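Side-chain contact in chromosomal replication initiator protein DnaA (Helicobacter pylori, PDB 2WP0), which probably initiates and regulates chromosomal replication by binding the replication origin in its ATP form, this fragment being the amino-terminal domain I with part of domain II: residues Pro19-Ser22 with Leu23-Glu27. Residues are numbered along the deposited sequence; the frame is centred on the assembly and turned at random.
Sequences PKVS and LIEYE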
loop_
_atom_site.group_PDB
_atom_site.type_symbol
_atom_site.label_atom_id
_atom_site.label_comp_id
_atom_site.label_asym_id
_atom_site.label_seq_id
_atom_site.Cartn_x
_atom_site.Cartn_y
_atom_site.Cartn_z
ATOM N N PRO D 19 41.445 6.796 -7.554
ATOM C CA PRO D 19 40.422 6.650 -8.593
ATOM C C PRO D 19 39.007 6.537 -8.027
ATOM O O PRO D 19 38.266 7.497 -8.143
ATOM C CB PRO D 19 40.828 5.354 -9.286
ATOM C CG PRO D 19 42.314 5.345 -9.167
ATOM C CD PRO D 19 42.693 6.105 -7.918
ATOM N N LYS D 20 38.645 5.416 -7.412
ATOM C CA LYS D 20 37.239 5.153 -7.099
ATOM C C LYS D 20 36.632 6.052 -6.006
ATOM O O LYS D 20 35.554 5.762 -5.493
ATOM C CB LYS D 20 37.024 3.670 -6.774
ATOM C CG LYS D 20 35.647 3.124 -7.189
ATOM C CD LYS D 20 35.601 2.729 -8.666
ATOM C CE LYS D 20 34.197 2.312 -9.102
ATOM N NZ LYS D 20 33.653 1.172 -8.301
ATOM N N VAL D 21 37.309 7.147 -5.665
ATOM C CA VAL D 21 36.751 8.140 -4.722
ATOM C C VAL D 21 36.684 9.584 -5.256
ATOM O O VAL D 21 37.704 10.215 -5.544
ATOM C CB VAL D 21 37.498 8.158 -3.375
ATOM C CG1 VAL D 21 38.992 7.970 -3.582
ATOM C CG2 VAL D 21 37.224 9.469 -2.656
ATOM N N SER D 22 35.466 10.103 -5.353
ATOM C CA SER D 22 35.237 11.437 -5.896
ATOM C C SER D 22 35.546 12.527 -4.891
ATOM O O SER D 22 35.687 12.267 -3.696
ATOM C CB SER D 22 33.792 11.587 -6.318
ATOM O OG SER D 22 32.990 11.858 -5.192
ATOM N N LEU D 23 35.632 13.760 -5.378
ATOM C CA LEU D 23 35.995 14.890 -4.527
ATOM C C LEU D 23 34.951 15.120 -3.458
ATOM O O LEU D 23 35.288 15.307 -2.300
ATOM C CB LEU D 23 36.187 16.160 -5.352
ATOM C CG LEU D 23 36.930 17.269 -4.612
ATOM C CD1 LEU D 23 38.385 16.884 -4.382
ATOM C CD2 LEU D 23 36.823 18.603 -5.348
ATOM N N ILE D 24 33.684 15.109 -3.841
ATOM C CA ILE D 24 32.627 15.237 -2.846
ATOM C C ILE D 24 32.651 14.097 -1.826
ATOM O O ILE D 24 32.357 14.316 -0.653
ATOM C CB ILE D 24 31.219 15.337 -3.472
ATOM C CG1 ILE D 24 30.941 14.130 -4.377
ATOM C CG2 ILE D 24 31.070 16.645 -4.236
ATOM C CD1 ILE D 24 30.436 12.848 -3.651
ATOM N N GLU D 25 32.984 12.884 -2.270
ATOM C CA GLU D 25 33.024 11.733 -1.365
ATOM C C GLU D 25 34.136 11.930 -0.333
ATOM O O GLU D 25 33.977 11.632 0.852
ATOM C CB GLU D 25 33.241 10.426 -2.130
ATOM C CG GLU D 25 31.987 9.801 -2.730
ATOM C CD GLU D 25 32.302 8.539 -3.531
ATOM O OE1 GLU D 25 31.676 7.482 -3.257
ATOM O OE2 GLU D 25 33.184 8.612 -4.422
ATOM N N TYR D 26 35.272 12.439 -0.791
ATOM C CA TYR D 26 36.392 12.686 0.092
ATOM C C TYR D 26 35.994 13.758 1.085
ATOM O O TYR D 26 36.302 13.665 2.284
ATOM C CB TYR D 26 37.611 13.147 -0.705
ATOM C CG TYR D 26 38.751 13.591 0.178
ATOM C CD1 TYR D 26 38.921 14.930 0.515
ATOM C CD2 TYR D 26 39.650 12.667 0.694
ATOM C CE1 TYR D 26 39.959 15.333 1.333
ATOM C CE2 TYR D 26 40.689 13.061 1.519
ATOM C CZ TYR D 26 40.844 14.397 1.833
ATOM O OH TYR D 26 41.896 14.786 2.644
ATOM N N GLU D 27 35.296 14.776 0.578
ATOM C CA GLU D 27 34.927 15.954 1.366
ATOM C C GLU D 27 33.871 15.605 2.403
ATOM O O GLU D 27 34.066 15.779 3.603
ATOM C CB GLU D 27 34.396 17.051 0.445
ATOM C CG GLU D 27 34.875 18.429 0.821
ATOM C CD GLU D 27 36.179 18.807 0.120
ATOM O OE1 GLU D 27 36.148 19.003 -1.121
ATOM O OE2 GLU D 27 37.232 18.923 0.801
#
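S22 and E25 bond to each other in both directions, forming the capping box that starts helix 23-30. S22 is the N-cap: its OG accepts from E25 N at 3.1 Å, supplying an acceptor to an amide of the first turn. In return, E25 OE2 takes the amide of S22 on its anti lone pair, S22 N to OE2 being 2.9 Å and the N-H...O angle 177°, almost straight. With E25 CG beside its own backbone N (chi1 -83°) and the chain extended beyond it, the carboxylate reaches back to S22. A weak hydrogen bond from S22 OG to E25 OE2, 3.3 Å, supplements them. The backbone hydrogen bond from Y26 N to S22 O, 2.9 Å, closes the first helical turn.

Apolar contact is slighter. Buried, beta-branched V21 packs its compact CG2 methyl against E25 CB at 4.1 Å and Y26 CB at 4.2 Å. The Y26 side chain touches L12 and K16 of helix 6-16.

E25 OE1 bonds Y62 OH, so one carboxylate joins the cap to helix 52-71. The helix-start dipole would probably stabilise its negative charge, whereas an acidic side chain of another protein chain, close to OE1, would oppose this and might raise its proton affinity.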